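Local atomic coordinates of endoribonuclease MazF3 (Mycobacterium tuberculosis, PDB entry 5UCT), a protein that acts as the toxin of a type II toxin-antitoxin system, cleaving mRNA and 23S rRNA predominantly after the first two uridines of the sequence UUCCU. Residues A33-T38 with Q56-S61; V15-R20 with T28-A33; L42-P47 with S61-Q66. All coordinates share one frame; numbering follows the deposited sequence.

Contact 1: residues A33-T38 with Q56-S61. With SO4 (sulfate ion), chain C.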
ATOM      1  N   ALA A  33       6.562   3.322  -1.577  1.00 55.05           N
ATOM      2  CA  ALA A  33       6.724   2.319  -2.623  1.00 55.76           C
ATOM      3  C   ALA A  33       8.200   2.221  -2.976  1.00 56.34           C
ATOM      4  O   ALA A  33       8.806   3.236  -3.362  1.00 57.41           O
ATOM      5  CB  ALA A  33       5.897   2.666  -3.863  1.00 58.02           C
ATOM      6  N   PRO A  34       8.823   1.051  -2.867  1.00 57.59           N
ATOM      7  CA  PRO A  34      10.266   0.957  -3.101  1.00 60.24           C
ATOM      8  C   PRO A  34      10.607   1.101  -4.575  1.00 64.76           C
ATOM      9  O   PRO A  34       9.785   0.865  -5.462  1.00 63.50           O
ATOM     10  CB  PRO A  34      10.615  -0.441  -2.586  1.00 59.42           C
ATOM     11  CG  PRO A  34       9.362  -1.219  -2.773  1.00 59.35           C
ATOM     12  CD  PRO A  34       8.232  -0.253  -2.527  1.00 57.72           C
ATOM     13  N   ILE A  35      11.852   1.496  -4.824  1.00 68.53           N
ATOM     14  CA  ILE A  35      12.377   1.681  -6.171  1.00 70.77           C
ATOM     15  C   ILE A  35      13.557   0.733  -6.340  1.00 76.58           C
ATOM     16  O   ILE A  35      14.587   0.886  -5.669  1.00 78.13           O
ATOM     17  CB  ILE A  35      12.803   3.133  -6.429  1.00 69.18           C
ATOM     18  CG1 ILE A  35      11.629   4.088  -6.256  1.00 63.17           C
ATOM     19  CG2 ILE A  35      13.364   3.286  -7.824  1.00 73.87           C
ATOM     20  CD1 ILE A  35      12.000   5.505  -6.578  1.00 64.74           C
ATOM     21  N   THR A  36      13.417  -0.242  -7.236  1.00 81.43           N
ATOM     22  CA  THR A  36      14.469  -1.212  -7.503  1.00 86.14           C
ATOM     23  C   THR A  36      14.880  -1.146  -8.968  1.00 90.99           C
ATOM     24  O   THR A  36      14.061  -0.864  -9.848  1.00 92.94           O
ATOM     25  CB  THR A  36      14.026  -2.641  -7.143  1.00 87.49           C
ATOM     26  OG1 THR A  36      15.095  -3.558  -7.410  1.00 92.20           O
ATOM     27  CG2 THR A  36      12.795  -3.050  -7.945  1.00 87.60           C
ATOM     28  N   THR A  37      16.169  -1.385  -9.218  1.00 94.52           N
ATOM     29  CA  THR A  37      16.676  -1.366 -10.585  1.00 97.08           C
ATOM     30  C   THR A  37      16.233  -2.586 -11.379  1.00 97.45           C
ATOM     31  O   THR A  37      16.258  -2.551 -12.614  1.00100.72           O
ATOM     32  CB  THR A  37      18.204  -1.272 -10.588  1.00 99.76           C
ATOM     33  OG1 THR A  37      18.758  -2.429  -9.947  1.00100.76           O
ATOM     34  CG2 THR A  37      18.663  -0.024  -9.851  1.00 98.93           C
ATOM     35  N   THR A  38      15.828  -3.658 -10.701  1.00 94.05           N
ATOM     36  CA  THR A  38      15.335  -4.860 -11.365  1.00 94.73           C
ATOM     37  C   THR A  38      13.995  -4.549 -12.018  1.00 91.49           C
ATOM     38  O   THR A  38      12.954  -4.540 -11.357  1.00 87.49           O
ATOM     39  CB  THR A  38      15.205  -6.007 -10.368  1.00 93.58           C
ATOM     40  OG1 THR A  38      16.468  -6.237  -9.731  1.00 95.42           O
ATOM     41  CG2 THR A  38      14.760  -7.281 -11.072  1.00 94.66           C
ATOM     42  N   GLN A  56      21.403   4.565 -12.337  1.00147.09           N
ATOM     43  CA  GLN A  56      20.866   3.795 -13.444  1.00144.01           C
ATOM     44  C   GLN A  56      19.342   3.887 -13.469  1.00135.73           C
ATOM     45  O   GLN A  56      18.715   4.235 -12.465  1.00129.55           O
ATOM     46  CB  GLN A  56      21.312   2.340 -13.326  1.00144.52           C
ATOM     47  CG  GLN A  56      21.136   1.743 -11.939  1.00140.57           C
ATOM     48  CD  GLN A  56      22.434   1.194 -11.378  1.00143.83           C
ATOM     49  OE1 GLN A  56      23.505   1.760 -11.596  1.00149.13           O
ATOM     50  NE2 GLN A  56      22.345   0.082 -10.659  1.00141.18           N
ATOM     51  N   PRO A  57      18.721   3.601 -14.616  1.00133.84           N
ATOM     52  CA  PRO A  57      17.254   3.621 -14.680  1.00127.80           C
ATOM     53  C   PRO A  57      16.641   2.610 -13.723  1.00124.01           C
ATOM     54  O   PRO A  57      17.202   1.542 -13.465  1.00125.32           O
ATOM     55  CB  PRO A  57      16.955   3.267 -16.143  1.00131.18           C
ATOM     56  CG  PRO A  57      18.209   2.646 -16.658  1.00135.41           C
ATOM     57  CD  PRO A  57      19.316   3.335 -15.935  1.00137.43           C
ATOM     58  N   SER A  58      15.471   2.962 -13.189  1.00121.00           N
ATOM     59  CA  SER A  58      14.831   2.169 -12.149  1.00114.62           C
ATOM     60  C   SER A  58      13.317   2.249 -12.326  1.00109.43           C
ATOM     61  O   SER A  58      12.815   2.886 -13.255  1.00111.90           O
ATOM     62  CB  SER A  58      15.278   2.646 -10.764  1.00114.16           C
ATOM     63  OG  SER A  58      15.093   1.632  -9.800  1.00113.30           O
ATOM     64  N   VAL A  59      12.585   1.578 -11.432  1.00105.51           N
ATOM     65  CA  VAL A  59      11.130   1.531 -11.510  1.00102.57           C
ATOM     66  C   VAL A  59      10.546   1.576 -10.105  1.00 97.36           C
ATOM     67  O   VAL A  59      11.142   1.073  -9.150  1.00 93.25           O
ATOM     68  CB  VAL A  59      10.623   0.279 -12.260  1.00102.37           C
ATOM     69  CG1 VAL A  59      10.937   0.370 -13.747  1.00106.56           C
ATOM     70  CG2 VAL A  59      11.225  -0.984 -11.655  1.00102.50           C
ATOM     71  N   VAL A  60       9.370   2.187  -9.989  1.00 89.25           N
ATOM     72  CA  VAL A  60       8.613   2.183  -8.740  1.00 83.49           C
ATOM     73  C   VAL A  60       7.785   0.905  -8.685  1.00 80.02           C
ATOM     74  O   VAL A  60       6.913   0.682  -9.531  1.00 80.04           O
ATOM     75  CB  VAL A  60       7.717   3.425  -8.631  1.00 84.27           C
ATOM     76  CG1 VAL A  60       6.793   3.312  -7.426  1.00 67.75           C
ATOM     77  CG2 VAL A  60       8.564   4.684  -8.539  1.00 74.61           C
ATOM     78  N   SER A  61       8.057   0.063  -7.690  1.00 74.27           N
ATOM     79  CA  SER A  61       7.392  -1.233  -7.548  1.00 68.56           C
ATOM     80  C   SER A  61       6.164  -1.059  -6.661  1.00 66.41           C
ATOM     81  O   SER A  61       6.263  -1.059  -5.432  1.00 66.78           O
ATOM     82  CB  SER A  61       8.353  -2.267  -6.969  1.00 68.65           C
ATOM     83  OG  SER A  61       7.677  -3.464  -6.627  1.00 68.72           O
TER
HETATM   84  S   SO4 C 201      16.261  -6.690  -5.744  1.00169.87           S
HETATM   85  O1  SO4 C 201      17.005  -5.442  -5.875  1.00170.03           O
HETATM   86  O2  SO4 C 201      16.802  -7.465  -4.631  1.00169.62           O
HETATM   87  O3  SO4 C 201      16.385  -7.460  -6.978  1.00169.76           O
HETATM   88  O4  SO4 C 201      14.854  -6.395  -5.494  1.00169.76           O

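Contact 2: residues V15-R20 with T28-A33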
ATOM      1  N   VAL A  15      12.698   5.307  -2.207  1.00 80.16           N
ATOM      2  CA  VAL A  15      11.276   5.019  -2.059  1.00 75.21           C
ATOM      3  C   VAL A  15      10.448   6.195  -2.559  1.00 76.00           C
ATOM      4  O   VAL A  15      10.899   7.345  -2.566  1.00 79.76           O
ATOM      5  CB  VAL A  15      10.902   4.694  -0.595  1.00 71.90           C
ATOM      6  CG1 VAL A  15      11.601   3.425  -0.130  1.00 71.06           C
ATOM      7  CG2 VAL A  15      11.237   5.865   0.315  1.00 72.80           C
ATOM      8  N   LEU A  16       9.223   5.891  -2.982  1.00 73.37           N
ATOM      9  CA  LEU A  16       8.237   6.893  -3.366  1.00 72.80           C
ATOM     10  C   LEU A  16       7.254   7.067  -2.218  1.00 69.67           C
ATOM     11  O   LEU A  16       6.612   6.100  -1.800  1.00 67.35           O
ATOM     12  CB  LEU A  16       7.493   6.477  -4.636  1.00 72.25           C
ATOM     13  CG  LEU A  16       6.455   7.454  -5.199  1.00 73.17           C
ATOM     14  CD1 LEU A  16       7.110   8.725  -5.728  1.00 77.50           C
ATOM     15  CD2 LEU A  16       5.620   6.791  -6.284  1.00 72.59           C
ATOM     16  N   ILE A  17       7.135   8.291  -1.713  1.00 69.50           N
ATOM     17  CA  ILE A  17       6.217   8.564  -0.611  1.00 66.62           C
ATOM     18  C   ILE A  17       4.787   8.446  -1.131  1.00 64.46           C
ATOM     19  O   ILE A  17       4.301   9.329  -1.844  1.00 67.10           O
ATOM     20  CB  ILE A  17       6.469   9.943   0.006  1.00 69.22           C
ATOM     21  CG1 ILE A  17       7.923  10.068   0.471  1.00 69.94           C
ATOM     22  CG2 ILE A  17       5.502  10.186   1.147  1.00 68.57           C
ATOM     23  CD1 ILE A  17       8.334   9.063   1.533  1.00 67.43           C
ATOM     24  N   LEU A  18       4.108   7.355  -0.776  1.00 61.11           N
ATOM     25  CA  LEU A  18       2.727   7.174  -1.205  1.00 59.00           C
ATOM     26  C   LEU A  18       1.763   7.980  -0.346  1.00 61.76           C
ATOM     27  O   LEU A  18       0.778   8.521  -0.861  1.00 65.50           O
ATOM     28  CB  LEU A  18       2.353   5.693  -1.177  1.00 53.73           C
ATOM     29  CG  LEU A  18       2.971   4.836  -2.276  1.00 60.68           C
ATOM     30  CD1 LEU A  18       2.353   3.453  -2.268  1.00 58.03           C
ATOM     31  CD2 LEU A  18       2.791   5.504  -3.632  1.00 55.81           C
ATOM     32  N   THR A  19       2.026   8.060   0.959  1.00 62.38           N
ATOM     33  CA  THR A  19       1.191   8.859   1.845  1.00 64.92           C
ATOM     34  C   THR A  19       1.113  10.296   1.347  1.00 73.06           C
ATOM     35  O   THR A  19       2.113  10.875   0.912  1.00 75.05           O
ATOM     36  CB  THR A  19       1.747   8.830   3.271  1.00 60.68           C
ATOM     37  OG1 THR A  19       1.889   7.472   3.704  1.00 56.01           O
ATOM     38  CG2 THR A  19       0.816   9.567   4.226  1.00 61.34           C
ATOM     39  N   ARG A  20      -0.091  10.861   1.393  1.00 77.69           N
ATOM     40  CA  ARG A  20      -0.298  12.240   0.973  1.00 85.54           C
ATOM     41  C   ARG A  20       0.562  13.182   1.804  1.00 93.52           C
ATOM     42  O   ARG A  20       0.642  13.053   3.028  1.00 94.87           O
ATOM     43  CB  ARG A  20      -1.778  12.603   1.105  1.00 88.15           C
ATOM     44  CG  ARG A  20      -2.369  12.335   2.486  1.00 84.82           C
ATOM     45  CD  ARG A  20      -3.891  12.353   2.486  1.00 83.41           C
ATOM     46  NE  ARG A  20      -4.429  12.232   3.841  1.00 84.44           N
ATOM     47  CZ  ARG A  20      -4.545  11.084   4.503  1.00 84.14           C
ATOM     48  NH1 ARG A  20      -4.164   9.948   3.939  1.00 80.77           N
ATOM     49  NH2 ARG A  20      -5.041  11.075   5.732  1.00 90.37           N
ATOM     50  N   THR A  28       3.256   9.474  12.462  1.00 83.21           N
ATOM     51  CA  THR A  28       4.505   8.824  12.830  1.00 79.21           C
ATOM     52  C   THR A  28       4.923   7.745  11.844  1.00 79.35           C
ATOM     53  O   THR A  28       6.064   7.275  11.910  1.00 80.03           O
ATOM     54  CB  THR A  28       4.394   8.209  14.229  1.00 78.06           C
ATOM     55  OG1 THR A  28       3.320   7.261  14.251  1.00 74.13           O
ATOM     56  CG2 THR A  28       4.136   9.287  15.266  1.00 82.14           C
ATOM     57  N   ASN A  29       4.032   7.337  10.947  1.00 56.86           N
ATOM     58  CA  ASN A  29       4.337   6.365   9.911  1.00 55.07           C
ATOM     59  C   ASN A  29       4.063   6.979   8.544  1.00 54.97           C
ATOM     60  O   ASN A  29       3.377   7.997   8.421  1.00 57.62           O
ATOM     61  CB  ASN A  29       3.515   5.082  10.096  1.00 55.16           C
ATOM     62  CG  ASN A  29       3.721   4.450  11.459  1.00 59.24           C
ATOM     63  OD1 ASN A  29       4.852   4.216  11.887  1.00 62.68           O
ATOM     64  ND2 ASN A  29       2.624   4.176  12.153  1.00 59.00           N
ATOM     65  N   VAL A  30       4.612   6.346   7.511  1.00 52.83           N
ATOM     66  CA  VAL A  30       4.447   6.811   6.137  1.00 50.90           C
ATOM     67  C   VAL A  30       4.442   5.598   5.219  1.00 51.79           C
ATOM     68  O   VAL A  30       5.263   4.687   5.369  1.00 54.64           O
ATOM     69  CB  VAL A  30       5.554   7.817   5.745  1.00 49.81           C
ATOM     70  CG1 VAL A  30       6.934   7.242   6.036  1.00 49.33           C
ATOM     71  CG2 VAL A  30       5.430   8.212   4.281  1.00 50.51           C
ATOM     72  N   THR A  31       3.494   5.573   4.286  1.00 49.51           N
ATOM     73  CA  THR A  31       3.402   4.498   3.310  1.00 48.97           C
ATOM     74  C   THR A  31       4.243   4.859   2.095  1.00 50.10           C
ATOM     75  O   THR A  31       4.109   5.956   1.543  1.00 51.29           O
ATOM     76  CB  THR A  31       1.950   4.251   2.898  1.00 46.49           C
ATOM     77  OG1 THR A  31       1.167   3.951   4.060  1.00 47.59           O
ATOM     78  CG2 THR A  31       1.860   3.083   1.930  1.00 45.04           C
ATOM     79  N   VAL A  32       5.118   3.939   1.689  1.00 50.18           N
ATOM     80  CA  VAL A  32       6.080   4.185   0.624  1.00 51.65           C
ATOM     81  C   VAL A  32       6.019   3.052  -0.392  1.00 53.30           C
ATOM     82  O   VAL A  32       5.498   1.968  -0.120  1.00 53.16           O
ATOM     83  CB  VAL A  32       7.517   4.336   1.166  1.00 53.37           C
ATOM     84  CG1 VAL A  32       7.598   5.490   2.154  1.00 52.84           C
ATOM     85  CG2 VAL A  32       7.977   3.042   1.817  1.00 54.29           C
ATOM     86  N   ALA A  33       6.562   3.322  -1.577  1.00 55.05           N
ATOM     87  CA  ALA A  33       6.724   2.319  -2.623  1.00 55.76           C
ATOM     88  C   ALA A  33       8.200   2.221  -2.976  1.00 56.34           C
ATOM     89  O   ALA A  33       8.806   3.236  -3.362  1.00 57.41           O
ATOM     90  CB  ALA A  33       5.897   2.666  -3.863  1.00 58.02           C
TER
HETATM   91  O   HOH W   1      -0.132   6.534   5.027  1.00 58.34           O

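Contact 3: residues L42-P47 with S61-Q66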
ATOM      1  N   LEU A  42       6.222  -5.446 -15.299  1.00 82.08           N
ATOM      2  CA  LEU A  42       4.872  -5.583 -14.777  1.00 80.06           C
ATOM      3  C   LEU A  42       4.100  -4.286 -14.992  1.00 79.64           C
ATOM      4  O   LEU A  42       4.679  -3.198 -15.026  1.00 80.02           O
ATOM      5  CB  LEU A  42       4.897  -5.938 -13.288  1.00 76.90           C
ATOM      6  CG  LEU A  42       5.483  -7.307 -12.927  1.00 77.81           C
ATOM      7  CD1 LEU A  42       5.731  -7.436 -11.426  1.00 74.65           C
ATOM      8  CD2 LEU A  42       4.567  -8.420 -13.414  1.00 79.49           C
ATOM      9  N   ALA A  43       2.781  -4.413 -15.145  1.00 78.77           N
ATOM     10  CA  ALA A  43       1.944  -3.225 -15.280  1.00 75.26           C
ATOM     11  C   ALA A  43       1.993  -2.353 -14.033  1.00 71.62           C
ATOM     12  O   ALA A  43       1.786  -1.137 -14.123  1.00 71.08           O
ATOM     13  CB  ALA A  43       0.503  -3.627 -15.588  1.00 74.01           C
ATOM     14  N   THR A  44       2.244  -2.948 -12.869  1.00 70.40           N
ATOM     15  CA  THR A  44       2.252  -2.222 -11.605  1.00 66.34           C
ATOM     16  C   THR A  44       3.555  -1.471 -11.362  1.00 65.91           C
ATOM     17  O   THR A  44       3.822  -1.072 -10.224  1.00 63.40           O
ATOM     18  CB  THR A  44       1.989  -3.182 -10.441  1.00 64.18           C
ATOM     19  OG1 THR A  44       3.121  -4.046 -10.265  1.00 65.05           O
ATOM     20  CG2 THR A  44       0.763  -4.033 -10.731  1.00 66.04           C
ATOM     21  N   GLU A  45       4.365  -1.272 -12.395  1.00 72.66           N
ATOM     22  CA  GLU A  45       5.620  -0.550 -12.280  1.00 75.22           C
ATOM     23  C   GLU A  45       5.495   0.815 -12.945  1.00 76.89           C
ATOM     24  O   GLU A  45       4.754   0.985 -13.919  1.00 79.10           O
ATOM     25  CB  GLU A  45       6.766  -1.343 -12.915  1.00 78.88           C
ATOM     26  CG  GLU A  45       6.988  -2.719 -12.301  1.00 80.18           C
ATOM     27  CD  GLU A  45       8.016  -3.537 -13.058  1.00 86.70           C
ATOM     28  OE1 GLU A  45       8.298  -3.205 -14.229  1.00 90.79           O
ATOM     29  OE2 GLU A  45       8.545  -4.508 -12.482  1.00 87.39           O
ATOM     30  N   VAL A  46       6.222   1.794 -12.404  1.00 77.47           N
ATOM     31  CA  VAL A  46       6.268   3.141 -12.953  1.00 81.12           C
ATOM     32  C   VAL A  46       7.729   3.495 -13.197  1.00 86.49           C
ATOM     33  O   VAL A  46       8.529   3.487 -12.255  1.00 87.03           O
ATOM     34  CB  VAL A  46       5.610   4.181 -12.033  1.00 77.75           C
ATOM     35  CG1 VAL A  46       5.669   5.562 -12.668  1.00 80.37           C
ATOM     36  CG2 VAL A  46       4.168   3.797 -11.738  1.00 72.49           C
ATOM     37  N   PRO A  47       8.133   3.802 -14.425  1.00 91.17           N
ATOM     38  CA  PRO A  47       9.555   4.048 -14.695  1.00 96.07           C
ATOM     39  C   PRO A  47      10.037   5.361 -14.096  1.00 99.40           C
ATOM     40  O   PRO A  47       9.344   6.381 -14.141  1.00 97.63           O
ATOM     41  CB  PRO A  47       9.630   4.077 -16.227  1.00 99.38           C
ATOM     42  CG  PRO A  47       8.362   3.426 -16.698  1.00 97.59           C
ATOM     43  CD  PRO A  47       7.337   3.756 -15.663  1.00 93.12           C
ATOM     44  N   SER A  61       8.057   0.063  -7.690  1.00 74.27           N
ATOM     45  CA  SER A  61       7.392  -1.233  -7.548  1.00 68.56           C
ATOM     46  C   SER A  61       6.164  -1.059  -6.661  1.00 66.41           C
ATOM     47  O   SER A  61       6.263  -1.059  -5.432  1.00 66.78           O
ATOM     48  CB  SER A  61       8.353  -2.267  -6.969  1.00 68.65           C
ATOM     49  OG  SER A  61       7.677  -3.464  -6.627  1.00 68.72           O
ATOM     50  N   CYS A  62       4.995  -0.919  -7.288  1.00 65.81           N
ATOM     51  CA  CYS A  62       3.755  -0.694  -6.557  1.00 61.54           C
ATOM     52  C   CYS A  62       3.164  -1.967  -5.969  1.00 62.24           C
ATOM     53  O   CYS A  62       2.163  -1.887  -5.249  1.00 63.17           O
ATOM     54  CB  CYS A  62       2.722  -0.028  -7.466  1.00 60.82           C
ATOM     55  SG  CYS A  62       3.034   1.725  -7.774  1.00 63.93           S
ATOM     56  N   ASP A  63       3.734  -3.135  -6.260  1.00 64.42           N
ATOM     57  CA  ASP A  63       3.273  -4.366  -5.634  1.00 64.29           C
ATOM     58  C   ASP A  63       3.934  -4.627  -4.289  1.00 61.04           C
ATOM     59  O   ASP A  63       3.554  -5.586  -3.608  1.00 57.58           O
ATOM     60  CB  ASP A  63       3.523  -5.556  -6.562  1.00 71.00           C
ATOM     61  CG  ASP A  63       2.362  -5.817  -7.494  1.00 74.06           C
ATOM     62  OD1 ASP A  63       1.209  -5.797  -7.020  1.00 72.39           O
ATOM     63  OD2 ASP A  63       2.605  -6.039  -8.698  1.00 76.57           O
ATOM     64  N   ASN A  64       4.897  -3.799  -3.891  1.00 61.10           N
ATOM     65  CA  ASN A  64       5.657  -3.996  -2.664  1.00 59.02           C
ATOM     66  C   ASN A  64       5.591  -2.773  -1.760  1.00 57.06           C
ATOM     67  O   ASN A  64       6.560  -2.432  -1.084  1.00 57.94           O
ATOM     68  CB  ASN A  64       7.112  -4.340  -2.976  1.00 63.22           C
ATOM     69  CG  ASN A  64       7.253  -5.611  -3.784  1.00 70.26           C
ATOM     70  OD1 ASN A  64       7.822  -5.604  -4.874  1.00 75.09           O
ATOM     71  ND2 ASN A  64       6.746  -6.713  -3.247  1.00 70.41           N
ATOM     72  N   THR A  65       4.449  -2.094  -1.734  1.00 54.73           N
ATOM     73  CA  THR A  65       4.316  -0.916  -0.887  1.00 55.62           C
ATOM     74  C   THR A  65       4.382  -1.307   0.587  1.00 53.26           C
ATOM     75  O   THR A  65       3.923  -2.380   0.991  1.00 50.61           O
ATOM     76  CB  THR A  65       3.001  -0.191  -1.170  1.00 59.74           C
ATOM     77  OG1 THR A  65       1.927  -0.916  -0.558  1.00 60.80           O
ATOM     78  CG2 THR A  65       2.757  -0.099  -2.673  1.00 61.40           C
ATOM     79  N   GLN A  66       4.968  -0.425   1.392  1.00 55.95           N
ATOM     80  CA  GLN A  66       5.162  -0.683   2.811  1.00 57.30           C
ATOM     81  C   GLN A  66       4.880   0.587   3.598  1.00 57.13           C
ATOM     82  O   GLN A  66       5.098   1.699   3.111  1.00 60.14           O
ATOM     83  CB  GLN A  66       6.590  -1.167   3.108  1.00 64.21           C
ATOM     84  CG  GLN A  66       7.006  -2.429   2.355  1.00 72.78           C
ATOM     85  CD  GLN A  66       6.573  -3.702   3.052  1.00 77.01           C
ATOM     86  OE1 GLN A  66       5.968  -3.660   4.120  1.00 76.18           O
ATOM     87  NE2 GLN A  66       6.893  -4.844   2.454  1.00 81.08           N
TER
HETATM   88  O   HOH W   2       5.002  -3.499  -8.726  1.00 51.10           O

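Contact 1: residues A33-T38 with Q56-S61
Ile35 and Val60 face each other as a non-hydrogen-bonded pair in the antiparallel sheet of the PemK/MazF fold, where strand 29-36 runs beside strand 58-61. Their side chains meet obliquely: CG1 of Ile35, anti to its carbonyl carbon (chi1 -60°), comes 3.9 Å from Val60 CG2. The other branch of Val60, CG1, reaches Ala33 CB at 3.7 Å, and Val46 and Val48 of strand 45-48 and Leu16 of strand 12-17 add to this apolar packing. Along the backbone, Ser61 N donates to Pro34 O at 2.9 Å. Further on, Thr36 and Val59 form a hydrogen-bonded pair, the bonds from Thr36 N to Val59 O and from Val59 N to Thr36 O both being 3.3 Å long. Where strand 29-36 gives way to a loop, Thr37 CG2 lies against CG of Gln56, both residues being exposed. Nearby, a sulfate ion, probably from the crystallisation liquor, accepts a hydrogen bond from Thr38 OG1 at its O3 atom. At the Thr36-Val59 pair Thr36 O takes a second bond, from Ser58 OG as well as Val59 N, both from the same face of its carbonyl plane, and Ser58 OG sits almost directly above that plane, 2.7 Å from Thr36 O.

Contact 2: residues V15-R20 with T28-A33
Thr19 and Thr31 meet with matching first torsions, OG1 of each standing anti to its own carbonyl carbon (chi1 -55° and -57°), and their side chains cross at about a right angle. In Thr19 this setting carries OG1 to the backbone of the facing strand, where it accepts the N-H of Thr31 at 2.6 Å in a fairly straight bond (161°). A water accepts from both Thr19 OG1 and Thr31 OG1, and the latter is also hydrogen-bonded to Thr67 OG1. The carbonyl of Thr31 is gripped twice, its O atom accepting from Leu18 N at 2.7 Å and from Thr19 N at 3.0 Å, as the chain leaves strand 12-17. Earlier in that strand the pairing is regular: Leu16 and Ala33 exchange two backbone bonds.

Apolar groups divide between the two faces. On one, Val15 CB lies 3.8 Å from Val32 CB, Ile17 CD1 touches Val32 CG1 at 3.7 Å, and Ile17 CG2 meets Val30 CG2. On the other, CG and CD1 of Leu18 touch Ala33 CB, CD1 at 4.0 Å, while Leu88 and Ile92 of helix 85-96 and Phe96 of the second subunit pack on Leu18. The buried contact belongs to a twisted antiparallel beta hairpin, strands 12-17 and 29-36, within the curled SH3-like sheet of the MazF toxins.

Contact 3: residues L42-P47 with S61-Q66
Thr44 and Asp63 supply the side-chain hydrogen bond of this contact: Thr44 OG1 donates to Asp63 OD2 at 2.6 Å, reaching it from above the carboxylate plane. The two side chains cross at about a right angle, and a chi1 of 70°, with OG1 between the backbone N and carbonyl carbon of Thr44, puts the hydroxyl on Asp63 OD2. Among backbone bonds, Cys62 N donates to Thr44 O at 3.2 Å, just beyond the non-hydrogen-bonded pair of Glu45 with Ser61. The type I turn from Leu42 to Glu45 is closed by Glu45 N on Leu42 O. Water contributes a further link, donating to Thr44 OG1 at 2.5 Å and accepting from Asp63 N at 2.8 Å. Ser61 OG turns within its own segment, donating to Asn64 OD1 at 2.8 Å. Cys62 CB lies beside Thr44 O, and Ala91 and Ala95 of helix 85-96 pack on the side chains. Asp63 OD1 also makes a long, weak ion pair with Arg20 of the second subunit. Thr44 OG1 thus donates a hydrogen bond to the carboxylate and accepts one from the water, a dual role that joins the turn to the loop through hydroxyl, carboxylate and water.

Overall arrangement
Contact 2 is wholly buried, whereas contacts 1 and 3 are partly buried and reach exposed loops. Strand 29-36 serves contacts 1 and 2 in succession, with Ala33 common to both, and the two lie on opposite sides of the chain's centre. Contacts 1 and 3 share Ser61 and their segments alternate along the chain; strand 58-61 pairs with both strand 29-36 and strand 45-48. The chemistry follows position: contact 2 joins aliphatic packing to a buried threonine and water network, contact 1 grades from apolar packing to polar threonines near a sulfate, and contact 3 relies on hydroxyl, carboxylate and water. Contacts 2 and 3 both touch the second subunit; contact 1 does not.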